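MIP07328p (Drosophila melanogaster, PDB 6FKK) acts as a chemorepellent axon guidance cue of the semaphorin family, probably signalling through receptors that recognise its extracellular sema domain. Local coordinates at residues S24-D32 / W80-Y89; Q271-G280 / L386-Q394. All coordinates share one frame; numbering follows the deposited sequence.

Overall arrangement
Contacts 1 and 2 illustrate one principle at two places in a sema domain, the seven-bladed beta-propeller of semaphorins: adjacent blades meet along strands running in similar directions, in contact 1 together with the loops leading into them. In contact 1 (24-32 with 80-89) much of the joint is polar and aromatic, whereas contact 2 (271-280 with 386-394) is mainly aliphatic. The two follow each other along the chain, with centres 23 Å apart and nearest atoms about 10 Å apart, so they do not touch. Contact 2 is centred about 7 Å from the chain centre, contact 1 about 18 Å. Contact 1 also reaches an attached sugar, which lies about 4 Å from the Tyr89 side chain.

Contact 1: S24-D32 / W80-Y89; sequences STDYFKILD and WDCHNYLRVY
Arg87 reaches back to the backbone leading into the preceding propeller blade, its NH2 donating a hydrogen bond to Tyr27 O (3.0 Å, N-H...O angle 146°). A bend at chi2 (-70°) brings the chain end to 24-32, while NH1 bonds back to Leu86 O at 3.1 Å. Lys29 CB lies over one face of the guanidinium, 3.4 Å from Arg87 NH1, and on the opposite side Tyr85 CB stands above its rim. Beside it the Tyr85 ring turns its edge to the carbonyls of Thr25 and Asp26, with CE2 3.4 Å from Asp26 O. Farther along, where strands 29-32 and 86-89 run nearly parallel at 18°, Leu31 CD2 packs against Arg87 O (3.5 Å) and Leu31 CB meets Tyr89 CB (3.9 Å).

Against the buried middle at Arg87 and Tyr85 stands the solvent side, where exposed Trp80 touches Tyr27 through CE3 against Tyr27 CE2 (3.9 Å). At the other, partly exposed end Asp32 CB approaches Tyr89 CD2 and CE2 obliquely; the ring also contacts an attached sugar. A leucine in place of Arg87 would probably leave Tyr27 O without its partner from the second blade and strip Lys29 CB of the flat group it covers. Alongside the apolar packing, a charged side chain bridges the seam through Tyr27 O while holding its own strand at Leu86 O, carbonyls that probably offset some of its buried positive charge.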
ATOM      1  N   SER A  24      -9.531 -21.951  -0.342  1.00148.60           N
ATOM      2  CA  SER A  24      -8.849 -21.114  -1.324  1.00136.61           C
ATOM      3  C   SER A  24      -9.823 -20.192  -2.045  1.00131.42           C
ATOM      4  O   SER A  24      -9.428 -19.122  -2.522  1.00106.62           O
ATOM      5  CB  SER A  24      -8.100 -21.984  -2.332  1.00130.66           C
ATOM      6  OG  SER A  24      -7.033 -22.675  -1.710  1.00121.00           O
ATOM      7  N   THR A  25     -11.094 -20.584  -2.123  1.00139.59           N
ATOM      8  CA  THR A  25     -12.113 -19.765  -2.766  1.00137.17           C
ATOM      9  C   THR A  25     -12.479 -18.527  -1.959  1.00128.51           C
ATOM     10  O   THR A  25     -13.298 -17.730  -2.424  1.00140.23           O
ATOM     11  CB  THR A  25     -13.370 -20.607  -3.006  1.00140.46           C
ATOM     12  OG1 THR A  25     -13.864 -21.099  -1.754  1.00146.54           O
ATOM     13  CG2 THR A  25     -13.058 -21.786  -3.913  1.00135.65           C
ATOM     14  N   ASP A  26     -11.897 -18.342  -0.771  1.00103.24           N
ATOM     15  CA  ASP A  26     -12.390 -17.310   0.135  1.00 95.59           C
ATOM     16  C   ASP A  26     -11.933 -15.922  -0.293  1.00 94.39           C
ATOM     17  O   ASP A  26     -12.680 -14.948  -0.144  1.00105.20           O
ATOM     18  CB  ASP A  26     -11.955 -17.610   1.569  1.00103.03           C
ATOM     19  CG  ASP A  26     -12.604 -18.873   2.126  1.00121.39           C
ATOM     20  OD1 ASP A  26     -13.269 -19.597   1.359  1.00125.06           O
ATOM     21  OD2 ASP A  26     -12.449 -19.139   3.335  1.00118.72           O
ATOM     22  N   TYR A  27     -10.717 -15.816  -0.826  1.00 82.55           N
ATOM     23  CA  TYR A  27     -10.122 -14.550  -1.248  1.00 72.91           C
ATOM     24  C   TYR A  27     -10.175 -13.520  -0.116  1.00 73.07           C
ATOM     25  O   TYR A  27     -10.949 -12.564  -0.132  1.00 67.84           O
ATOM     26  CB  TYR A  27     -10.804 -14.019  -2.511  1.00 63.11           C
ATOM     27  CG  TYR A  27     -10.483 -14.808  -3.759  1.00 76.11           C
ATOM     28  CD1 TYR A  27      -9.209 -14.785  -4.305  1.00 84.57           C
ATOM     29  CD2 TYR A  27     -11.458 -15.564  -4.398  1.00 87.88           C
ATOM     30  CE1 TYR A  27      -8.909 -15.499  -5.448  1.00 88.85           C
ATOM     31  CE2 TYR A  27     -11.168 -16.279  -5.543  1.00 95.34           C
ATOM     32  CZ  TYR A  27      -9.892 -16.243  -6.063  1.00 96.55           C
ATOM     33  OH  TYR A  27      -9.599 -16.954  -7.204  1.00 99.45           O
ATOM     34  N   PHE A  28      -9.327 -13.758   0.883  1.00 78.17           N
ATOM     35  CA  PHE A  28      -9.283 -12.895   2.057  1.00 60.34           C
ATOM     36  C   PHE A  28      -8.790 -11.496   1.696  1.00 49.93           C
ATOM     37  O   PHE A  28      -8.016 -11.306   0.753  1.00 53.67           O
ATOM     38  CB  PHE A  28      -8.376 -13.497   3.133  1.00 57.72           C
ATOM     39  CG  PHE A  28      -8.985 -14.662   3.865  1.00 71.45           C
ATOM     40  CD1 PHE A  28     -10.354 -14.750   4.040  1.00 88.00           C
ATOM     41  CD2 PHE A  28      -8.184 -15.669   4.378  1.00 69.23           C
ATOM     42  CE1 PHE A  28     -10.916 -15.821   4.713  1.00101.98           C
ATOM     43  CE2 PHE A  28      -8.740 -16.743   5.051  1.00 80.39           C
ATOM     44  CZ  PHE A  28     -10.109 -16.818   5.218  1.00 99.75           C
ATOM     45  N   LYS A  29      -9.249 -10.513   2.469  1.00 62.33           N
ATOM     46  CA  LYS A  29      -8.816  -9.128   2.331  1.00 62.95           C
ATOM     47  C   LYS A  29      -8.903  -8.460   3.695  1.00 61.82           C
ATOM     48  O   LYS A  29      -9.934  -8.556   4.366  1.00 69.39           O
ATOM     49  CB  LYS A  29      -9.674  -8.372   1.311  1.00 46.90           C
ATOM     50  CG  LYS A  29      -9.463  -6.862   1.299  1.00 56.48           C
ATOM     51  CD  LYS A  29      -8.207  -6.461   0.539  1.00 85.05           C
ATOM     52  CE  LYS A  29      -8.036  -4.946   0.528  1.00 98.60           C
ATOM     53  NZ  LYS A  29      -9.229  -4.246  -0.034  1.00 99.02           N
ATOM     54  N   ILE A  30      -7.827  -7.794   4.101  1.00 56.29           N
ATOM     55  CA  ILE A  30      -7.793  -7.117   5.392  1.00 54.77           C
ATOM     56  C   ILE A  30      -8.534  -5.793   5.275  1.00 65.20           C
ATOM     57  O   ILE A  30      -8.249  -4.983   4.384  1.00 79.62           O
ATOM     58  CB  ILE A  30      -6.344  -6.906   5.861  1.00 56.87           C
ATOM     59  CG1 ILE A  30      -5.635  -8.251   6.037  1.00 54.31           C
ATOM     60  CG2 ILE A  30      -6.316  -6.119   7.162  1.00 51.85           C
ATOM     61  CD1 ILE A  30      -6.258  -9.142   7.093  1.00 61.23           C
ATOM     62  N   LEU A  31      -9.492  -5.569   6.174  1.00 69.80           N
ATOM     63  CA  LEU A  31     -10.308  -4.362   6.158  1.00 72.46           C
ATOM     64  C   LEU A  31      -9.958  -3.372   7.259  1.00 75.67           C
ATOM     65  O   LEU A  31     -10.088  -2.165   7.046  1.00 86.15           O
ATOM     66  CB  LEU A  31     -11.794  -4.726   6.269  1.00 69.58           C
ATOM     67  CG  LEU A  31     -12.327  -5.637   5.161  1.00 58.73           C
ATOM     68  CD1 LEU A  31     -13.826  -5.848   5.301  1.00 64.47           C
ATOM     69  CD2 LEU A  31     -11.988  -5.070   3.792  1.00 59.10           C
ATOM     70  N   ASP A  32      -9.519  -3.849   8.421  1.00 55.76           N
ATOM     71  CA  ASP A  32      -9.113  -2.976   9.513  1.00 72.89           C
ATOM     72  C   ASP A  32      -8.247  -3.783  10.470  1.00 82.40           C
ATOM     73  O   ASP A  32      -8.493  -4.973  10.678  1.00 81.91           O
ATOM     74  CB  ASP A  32     -10.325  -2.391  10.250  1.00 72.32           C
ATOM     75  CG  ASP A  32      -9.937  -1.336  11.270  1.00 81.69           C
ATOM     76  OD1 ASP A  32      -9.511  -0.236  10.856  1.00 83.44           O
ATOM     77  OD2 ASP A  32     -10.060  -1.607  12.485  1.00 79.54           O
ATOM     78  N   TRP A  80     -17.712 -19.096  -8.452  1.00109.79           N
ATOM     79  CA  TRP A  80     -16.851 -18.463  -7.459  1.00119.61           C
ATOM     80  C   TRP A  80     -16.977 -16.947  -7.500  1.00118.17           C
ATOM     81  O   TRP A  80     -16.716 -16.272  -6.496  1.00106.04           O
ATOM     82  CB  TRP A  80     -15.398 -18.895  -7.659  1.00125.29           C
ATOM     83  CG  TRP A  80     -14.867 -18.602  -9.031  1.00135.93           C
ATOM     84  CD1 TRP A  80     -15.089 -19.325 -10.170  1.00137.91           C
ATOM     85  CD2 TRP A  80     -14.017 -17.512  -9.406  1.00141.27           C
ATOM     86  NE1 TRP A  80     -14.432 -18.749 -11.231  1.00139.35           N
ATOM     87  CE2 TRP A  80     -13.766 -17.635 -10.789  1.00143.58           C
ATOM     88  CE3 TRP A  80     -13.445 -16.445  -8.709  1.00135.63           C
ATOM     89  CZ2 TRP A  80     -12.969 -16.728 -11.487  1.00140.52           C
ATOM     90  CZ3 TRP A  80     -12.652 -15.544  -9.404  1.00135.01           C
ATOM     91  CH2 TRP A  80     -12.422 -15.693 -10.778  1.00135.20           C
ATOM     92  N   ASP A  81     -17.390 -16.399  -8.642  1.00129.31           N
ATOM     93  CA  ASP A  81     -17.634 -14.966  -8.733  1.00133.91           C
ATOM     94  C   ASP A  81     -18.975 -14.574  -8.125  1.00124.36           C
ATOM     95  O   ASP A  81     -19.098 -13.481  -7.560  1.00123.48           O
ATOM     96  CB  ASP A  81     -17.568 -14.516 -10.191  1.00138.96           C
ATOM     97  CG  ASP A  81     -16.154 -14.215 -10.649  1.00127.41           C
ATOM     98  OD1 ASP A  81     -15.328 -13.785  -9.814  1.00120.96           O
ATOM     99  OD2 ASP A  81     -15.874 -14.399 -11.852  1.00123.55           O
ATOM    100  N   CYS A  82     -19.978 -15.450  -8.214  1.00113.24           N
ATOM    101  CA  CYS A  82     -21.328 -15.143  -7.738  1.00111.01           C
ATOM    102  C   CYS A  82     -21.431 -15.439  -6.241  1.00102.52           C
ATOM    103  O   CYS A  82     -22.128 -16.348  -5.787  1.00105.17           O
ATOM    104  CB  CYS A  82     -22.366 -15.911  -8.543  1.00124.85           C
ATOM    105  SG  CYS A  82     -22.402 -15.466 -10.296  1.00139.39           S
ATOM    106  N   HIS A  83     -20.704 -14.634  -5.468  1.00 82.47           N
ATOM    107  CA  HIS A  83     -20.768 -14.644  -4.015  1.00 82.97           C
ATOM    108  C   HIS A  83     -20.719 -13.200  -3.530  1.00 82.17           C
ATOM    109  O   HIS A  83     -20.687 -12.257  -4.325  1.00 87.29           O
ATOM    110  CB  HIS A  83     -19.633 -15.477  -3.406  1.00 86.44           C
ATOM    111  CG  HIS A  83     -19.918 -16.946  -3.363  1.00 99.52           C
ATOM    112  ND1 HIS A  83     -20.532 -17.554  -2.290  1.00102.41           N
ATOM    113  CD2 HIS A  83     -19.669 -17.930  -4.261  1.00101.70           C
ATOM    114  CE1 HIS A  83     -20.651 -18.847  -2.528  1.00107.57           C
ATOM    115  NE2 HIS A  83     -20.135 -19.102  -3.717  1.00105.20           N
ATOM    116  N   ASN A  84     -20.711 -13.027  -2.214  1.00 71.58           N
ATOM    117  CA  ASN A  84     -20.686 -11.701  -1.597  1.00 69.73           C
ATOM    118  C   ASN A  84     -19.357 -11.546  -0.862  1.00 82.81           C
ATOM    119  O   ASN A  84     -19.238 -11.875   0.319  1.00 82.40           O
ATOM    120  CB  ASN A  84     -21.872 -11.506  -0.659  1.00 73.01           C
ATOM    121  CG  ASN A  84     -21.947 -10.097  -0.108  1.00 71.19           C
ATOM    122  OD1 ASN A  84     -21.454  -9.150  -0.721  1.00 68.28           O
ATOM    123  ND2 ASN A  84     -22.563  -9.950   1.059  1.00 73.36           N
ATOM    124  N   TYR A  85     -18.355 -11.036  -1.574  1.00 70.22           N
ATOM    125  CA  TYR A  85     -17.046 -10.769  -0.991  1.00 69.11           C
ATOM    126  C   TYR A  85     -17.077  -9.390  -0.346  1.00 69.07           C
ATOM    127  O   TYR A  85     -17.208  -8.377  -1.040  1.00 82.48           O
ATOM    128  CB  TYR A  85     -15.952 -10.857  -2.053  1.00 66.97           C
ATOM    129  CG  TYR A  85     -15.816 -12.225  -2.683  1.00 70.21           C
ATOM    130  CD1 TYR A  85     -16.578 -12.583  -3.787  1.00 67.01           C
ATOM    131  CD2 TYR A  85     -14.922 -13.158  -2.174  1.00 71.36           C
ATOM    132  CE1 TYR A  85     -16.458 -13.833  -4.364  1.00 76.28           C
ATOM    133  CE2 TYR A  85     -14.793 -14.410  -2.746  1.00 78.64           C
ATOM    134  CZ  TYR A  85     -15.563 -14.743  -3.838  1.00 81.45           C
ATOM    135  OH  TYR A  85     -15.436 -15.991  -4.406  1.00 82.20           O
ATOM    136  N   LEU A  86     -16.964  -9.347   0.978  1.00 60.08           N
ATOM    137  CA  LEU A  86     -16.965  -8.073   1.684  1.00 67.67           C
ATOM    138  C   LEU A  86     -15.627  -7.372   1.485  1.00 71.36           C
ATOM    139  O   LEU A  86     -14.564  -7.979   1.654  1.00 76.37           O
ATOM    140  CB  LEU A  86     -17.246  -8.283   3.173  1.00 61.07           C
ATOM    141  CG  LEU A  86     -18.711  -8.518   3.554  1.00 64.91           C
ATOM    142  CD1 LEU A  86     -19.147  -9.950   3.272  1.00 67.40           C
ATOM    143  CD2 LEU A  86     -18.949  -8.160   5.012  1.00 79.44           C
ATOM    144  N   ARG A  87     -15.682  -6.091   1.119  1.00 53.82           N
ATOM    145  CA  ARG A  87     -14.482  -5.368   0.721  1.00 56.97           C
ATOM    146  C   ARG A  87     -14.366  -3.963   1.295  1.00 51.64           C
ATOM    147  O   ARG A  87     -13.337  -3.318   1.070  1.00 73.41           O
ATOM    148  CB  ARG A  87     -14.406  -5.282  -0.814  1.00 54.42           C
ATOM    149  CG  ARG A  87     -14.033  -6.585  -1.498  1.00 54.56           C
ATOM    150  CD  ARG A  87     -12.582  -6.942  -1.225  1.00 58.33           C
ATOM    151  NE  ARG A  87     -12.173  -8.165  -1.909  1.00 55.34           N
ATOM    152  CZ  ARG A  87     -12.167  -9.368  -1.347  1.00 61.31           C
ATOM    153  NH1 ARG A  87     -12.552  -9.517  -0.086  1.00 63.57           N
ATOM    154  NH2 ARG A  87     -11.775 -10.425  -2.046  1.00 68.00           N
ATOM    155  N   VAL A  88     -15.371  -3.461   2.011  1.00 51.35           N
ATOM    156  CA  VAL A  88     -15.354  -2.091   2.519  1.00 50.59           C
ATOM    157  C   VAL A  88     -15.852  -2.095   3.958  1.00 53.27           C
ATOM    158  O   VAL A  88     -16.968  -2.552   4.229  1.00 56.84           O
ATOM    159  CB  VAL A  88     -16.215  -1.139   1.667  1.00 54.32           C
ATOM    160  CG1 VAL A  88     -16.236   0.249   2.284  1.00 58.76           C
ATOM    161  CG2 VAL A  88     -15.700  -1.079   0.238  1.00 56.66           C
ATOM    162  N   TYR A  89     -15.034  -1.581   4.875  1.00 63.79           N
ATOM    163  CA  TYR A  89     -15.420  -1.399   6.268  1.00 63.48           C
ATOM    164  C   TYR A  89     -15.022  -0.006   6.730  1.00 64.95           C
ATOM    165  O   TYR A  89     -13.951   0.495   6.374  1.00 66.83           O
ATOM    166  CB  TYR A  89     -14.776  -2.449   7.185  1.00 57.67           C
ATOM    167  CG  TYR A  89     -14.820  -2.069   8.653  1.00 73.34           C
ATOM    168  CD1 TYR A  89     -15.994  -2.179   9.385  1.00 91.37           C
ATOM    169  CD2 TYR A  89     -13.687  -1.590   9.302  1.00 79.83           C
ATOM    170  CE1 TYR A  89     -16.039  -1.826  10.724  1.00 91.92           C
ATOM    171  CE2 TYR A  89     -13.724  -1.235  10.639  1.00 85.93           C
ATOM    172  CZ  TYR A  89     -14.901  -1.355  11.345  1.00 81.99           C
ATOM    173  OH  TYR A  89     -14.939  -1.004  12.675  1.00 89.89           O
TER

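Contact 2: Q271-G280 / L386-Q394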
ATOM      1  N   GLN A 271       2.738  -1.962  -6.981  1.00 45.51           N
ATOM      2  CA  GLN A 271       2.021  -3.180  -6.625  1.00 44.89           C
ATOM      3  C   GLN A 271       1.386  -3.079  -5.244  1.00 45.59           C
ATOM      4  O   GLN A 271       0.338  -3.685  -4.997  1.00 59.90           O
ATOM      5  CB  GLN A 271       2.960  -4.387  -6.682  1.00 41.84           C
ATOM      6  CG  GLN A 271       3.504  -4.695  -8.068  1.00 45.88           C
ATOM      7  CD  GLN A 271       2.431  -5.186  -9.019  1.00 50.79           C
ATOM      8  OE1 GLN A 271       1.485  -5.858  -8.608  1.00 46.28           O
ATOM      9  NE2 GLN A 271       2.570  -4.849 -10.295  1.00 62.27           N
ATOM     10  N   ALA A 272       2.009  -2.324  -4.343  1.00 43.95           N
ATOM     11  CA  ALA A 272       1.513  -2.189  -2.981  1.00 35.71           C
ATOM     12  C   ALA A 272       2.145  -0.968  -2.331  1.00 40.96           C
ATOM     13  O   ALA A 272       3.238  -0.542  -2.712  1.00 51.98           O
ATOM     14  CB  ALA A 272       1.810  -3.438  -2.145  1.00 39.03           C
ATOM     15  N   ILE A 273       1.443  -0.415  -1.341  1.00 41.74           N
ATOM     16  CA  ILE A 273       1.957   0.677  -0.528  1.00 49.57           C
ATOM     17  C   ILE A 273       1.686   0.368   0.937  1.00 49.27           C
ATOM     18  O   ILE A 273       0.836  -0.457   1.281  1.00 54.50           O
ATOM     19  CB  ILE A 273       1.345   2.045  -0.900  1.00 40.46           C
ATOM     20  CG1 ILE A 273      -0.151   2.067  -0.575  1.00 43.33           C
ATOM     21  CG2 ILE A 273       1.593   2.369  -2.365  1.00 33.70           C
ATOM     22  CD1 ILE A 273      -0.774   3.443  -0.671  1.00 31.89           C
ATOM     23  N   SER A 274       2.427   1.038   1.794  1.00 40.26           N
ATOM     24  CA  SER A 274       2.259   0.978   3.233  1.00 48.52           C
ATOM     25  C   SER A 274       1.552   2.229   3.725  1.00 49.71           C
ATOM     26  O   SER A 274       1.457   3.225   3.001  1.00 71.63           O
ATOM     27  CB  SER A 274       3.624   0.851   3.916  1.00 47.84           C
ATOM     28  OG  SER A 274       4.373   2.046   3.766  1.00 41.03           O
ATOM     29  N   PRO A 275       1.024   2.218   4.949  1.00 47.23           N
ATOM     30  CA  PRO A 275       0.506   3.461   5.532  1.00 45.38           C
ATOM     31  C   PRO A 275       1.619   4.487   5.675  1.00 52.74           C
ATOM     32  O   PRO A 275       2.807   4.182   5.543  1.00 56.66           O
ATOM     33  CB  PRO A 275      -0.035   3.024   6.897  1.00 38.19           C
ATOM     34  CG  PRO A 275      -0.285   1.564   6.758  1.00 34.66           C
ATOM     35  CD  PRO A 275       0.764   1.055   5.816  1.00 65.19           C
ATOM     36  N   ILE A 276       1.224   5.732   5.948  1.00 51.11           N
ATOM     37  CA  ILE A 276       2.219   6.775   6.155  1.00 43.62           C
ATOM     38  C   ILE A 276       3.051   6.438   7.381  1.00 46.82           C
ATOM     39  O   ILE A 276       2.520   6.219   8.477  1.00 45.22           O
ATOM     40  CB  ILE A 276       1.552   8.151   6.292  1.00 42.28           C
ATOM     41  CG1 ILE A 276       0.944   8.581   4.958  1.00 34.69           C
ATOM     42  CG2 ILE A 276       2.568   9.184   6.757  1.00 33.30           C
ATOM     43  CD1 ILE A 276       0.434  10.004   4.959  1.00 53.02           C
ATOM     44  N   VAL A 277       4.365   6.378   7.196  1.00 57.19           N
ATOM     45  CA  VAL A 277       5.310   6.044   8.254  1.00 45.71           C
ATOM     46  C   VAL A 277       5.955   7.326   8.757  1.00 51.42           C
ATOM     47  O   VAL A 277       6.327   8.201   7.964  1.00 66.65           O
ATOM     48  CB  VAL A 277       6.369   5.046   7.745  1.00 39.71           C
ATOM     49  CG1 VAL A 277       7.496   4.898   8.748  1.00 34.18           C
ATOM     50  CG2 VAL A 277       5.728   3.699   7.464  1.00 57.08           C
ATOM     51  N   GLU A 278       6.081   7.447  10.076  1.00 54.42           N
ATOM     52  CA  GLU A 278       6.701   8.611  10.701  1.00 55.85           C
ATOM     53  C   GLU A 278       8.125   8.236  11.099  1.00 62.77           C
ATOM     54  O   GLU A 278       8.345   7.595  12.130  1.00 83.64           O
ATOM     55  CB  GLU A 278       5.885   9.082  11.900  1.00 54.32           C
ATOM     56  CG  GLU A 278       4.485   9.563  11.548  1.00 61.73           C
ATOM     57  CD  GLU A 278       4.486  10.828  10.706  1.00 92.01           C
ATOM     58  OE1 GLU A 278       5.496  11.566  10.724  1.00109.00           O
ATOM     59  OE2 GLU A 278       3.472  11.086  10.023  1.00 88.13           O
ATOM     60  N   SER A 279       9.091   8.630  10.275  1.00 65.30           N
ATOM     61  CA  SER A 279      10.508   8.381  10.529  1.00 65.32           C
ATOM     62  C   SER A 279      11.143   9.729  10.860  1.00 68.65           C
ATOM     63  O   SER A 279      11.550  10.476   9.968  1.00 82.67           O
ATOM     64  CB  SER A 279      11.188   7.711   9.330  1.00 50.84           C
ATOM     65  OG  SER A 279      10.551   6.493   8.979  1.00 60.90           O
ATOM     66  N   GLY A 280      11.221  10.034  12.152  1.00 56.59           N
ATOM     67  CA  GLY A 280      11.743  11.325  12.561  1.00 55.94           C
ATOM     68  C   GLY A 280      10.814  12.445  12.136  1.00 72.44           C
ATOM     69  O   GLY A 280       9.590  12.366  12.284  1.00 87.58           O
ATOM     70  N   LEU A 386       8.182  -9.136  -5.804  1.00 48.11           N
ATOM     71  CA  LEU A 386       7.661  -8.612  -4.551  1.00 37.49           C
ATOM     72  C   LEU A 386       6.203  -8.204  -4.711  1.00 36.43           C
ATOM     73  O   LEU A 386       5.789  -7.713  -5.765  1.00 37.53           O
ATOM     74  CB  LEU A 386       8.487  -7.418  -4.080  1.00 42.11           C
ATOM     75  CG  LEU A 386       9.966  -7.662  -3.762  1.00 43.63           C
ATOM     76  CD1 LEU A 386      10.616  -6.378  -3.272  1.00 34.27           C
ATOM     77  CD2 LEU A 386      10.147  -8.776  -2.741  1.00 46.60           C
ATOM     78  N   THR A 387       5.418  -8.410  -3.646  1.00 41.36           N
ATOM     79  CA  THR A 387       3.970  -8.206  -3.725  1.00 37.88           C
ATOM     80  C   THR A 387       3.404  -7.397  -2.564  1.00 36.50           C
ATOM     81  O   THR A 387       2.396  -6.701  -2.740  1.00 51.35           O
ATOM     82  CB  THR A 387       3.246  -9.559  -3.801  1.00 43.08           C
ATOM     83  OG1 THR A 387       3.581 -10.352  -2.656  1.00 51.21           O
ATOM     84  CG2 THR A 387       3.632 -10.310  -5.071  1.00 46.88           C
ATOM     85  N   ALA A 388       4.017  -7.463  -1.384  1.00 34.36           N
ATOM     86  CA  ALA A 388       3.481  -6.824  -0.188  1.00 41.57           C
ATOM     87  C   ALA A 388       4.565  -5.999   0.493  1.00 33.38           C
ATOM     88  O   ALA A 388       5.755  -6.122   0.194  1.00 34.54           O
ATOM     89  CB  ALA A 388       2.906  -7.860   0.789  1.00 66.51           C
ATOM     90  N   ILE A 389       4.139  -5.155   1.433  1.00 41.22           N
ATOM     91  CA  ILE A 389       5.042  -4.230   2.109  1.00 38.85           C
ATOM     92  C   ILE A 389       4.489  -3.941   3.499  1.00 38.79           C
ATOM     93  O   ILE A 389       3.274  -3.862   3.695  1.00 48.83           O
ATOM     94  CB  ILE A 389       5.219  -2.936   1.283  1.00 41.72           C
ATOM     95  CG1 ILE A 389       6.209  -1.979   1.954  1.00 48.88           C
ATOM     96  CG2 ILE A 389       3.877  -2.264   1.053  1.00 60.74           C
ATOM     97  CD1 ILE A 389       7.655  -2.314   1.682  1.00 38.43           C
ATOM     98  N   ALA A 390       5.394  -3.801   4.465  1.00 40.27           N
ATOM     99  CA  ALA A 390       5.051  -3.416   5.826  1.00 45.75           C
ATOM    100  C   ALA A 390       6.319  -2.911   6.498  1.00 38.33           C
ATOM    101  O   ALA A 390       7.423  -3.349   6.163  1.00 48.06           O
ATOM    102  CB  ALA A 390       4.442  -4.580   6.615  1.00 44.83           C
ATOM    103  N   VAL A 391       6.157  -1.982   7.437  1.00 34.62           N
ATOM    104  CA  VAL A 391       7.284  -1.295   8.059  1.00 34.81           C
ATOM    105  C   VAL A 391       7.116  -1.300   9.572  1.00 37.80           C
ATOM    106  O   VAL A 391       6.028  -1.016  10.085  1.00 55.02           O
ATOM    107  CB  VAL A 391       7.418   0.155   7.550  1.00 45.75           C
ATOM    108  CG1 VAL A 391       8.579   0.854   8.238  1.00 34.30           C
ATOM    109  CG2 VAL A 391       7.597   0.181   6.045  1.00 42.44           C
ATOM    110  N   HIS A 392       8.203  -1.623  10.284  1.00 54.28           N
ATOM    111  CA  HIS A 392       8.320  -1.369  11.715  1.00 53.38           C
ATOM    112  C   HIS A 392       9.203  -0.140  11.882  1.00 58.54           C
ATOM    113  O   HIS A 392      10.435  -0.251  11.787  1.00 61.62           O
ATOM    114  CB  HIS A 392       8.920  -2.572  12.449  1.00 53.00           C
ATOM    115  CG  HIS A 392       8.986  -2.408  13.939  1.00 58.70           C
ATOM    116  ND1 HIS A 392       9.522  -3.369  14.769  1.00 47.56           N
ATOM    117  CD2 HIS A 392       8.583  -1.397  14.746  1.00 54.45           C
ATOM    118  CE1 HIS A 392       9.446  -2.958  16.023  1.00 52.39           C
ATOM    119  NE2 HIS A 392       8.881  -1.764  16.036  1.00 61.54           N
ATOM    120  N   PRO A 393       8.640   1.039  12.120  1.00 47.58           N
ATOM    121  CA  PRO A 393       9.434   2.265  12.040  1.00 55.05           C
ATOM    122  C   PRO A 393      10.219   2.561  13.306  1.00 58.67           C
ATOM    123  O   PRO A 393       9.792   2.264  14.426  1.00 58.28           O
ATOM    124  CB  PRO A 393       8.374   3.345  11.797  1.00 56.91           C
ATOM    125  CG  PRO A 393       7.162   2.816  12.477  1.00 57.70           C
ATOM    126  CD  PRO A 393       7.206   1.316  12.314  1.00 42.43           C
ATOM    127  N   GLN A 394      11.396   3.155  13.098  1.00 58.16           N
ATOM    128  CA  GLN A 394      12.198   3.757  14.164  1.00 50.19           C
ATOM    129  C   GLN A 394      12.560   2.744  15.249  1.00 58.87           C
ATOM    130  O   GLN A 394      12.349   2.972  16.442  1.00 74.12           O
ATOM    131  CB  GLN A 394      11.488   4.974  14.756  1.00 62.44           C
ATOM    132  CG  GLN A 394      11.294   6.115  13.763  1.00 47.80           C
ATOM    133  CD  GLN A 394      12.608   6.632  13.197  1.00 53.32           C
ATOM    134  OE1 GLN A 394      13.315   7.407  13.844  1.00 58.80           O
ATOM    135  NE2 GLN A 394      12.941   6.202  11.985  1.00 51.56           N
TER
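This is an interblade seam of the sema propeller, in which Val277, Ala272 and their neighbours pack against Ile389, Val391 and Pro393 on the first strand of the following blade. Strand 271-273 runs parallel to 386-394, their axes 2° apart and 5.9 Å at closest approach, yet no hydrogen bond links the two segments; the join is made by side chains. Val277 straddles two partners, CG1 meeting Pro393 CB at 3.5 Å and CG2 meeting Val391 CB at 3.9 Å. Ile389, with CG1 anti to the backbone N (chi1 -178°), presents CG2 to the other strand, where it sits 3.4 Å from Ile273 C and 4.0 Å from Ala272 CB. Ala272 CB also lies against Thr387 O. At the far end the Gln394 amide swings alongside Ser279, NE2 3.5 Å from Ser279 CB, and Asp404 of strand 402-410 ties the two segments together at this end by accepting bonds from Ser279 OG and Gln394 N. Strand 282-290 contributes Val288 and Tyr286 to the same interface, touching Ile389 and Val391 respectively, while Ile406 of strand 402-410 also packs on Ile389; Ile273 turns the other way, onto strand 196-203.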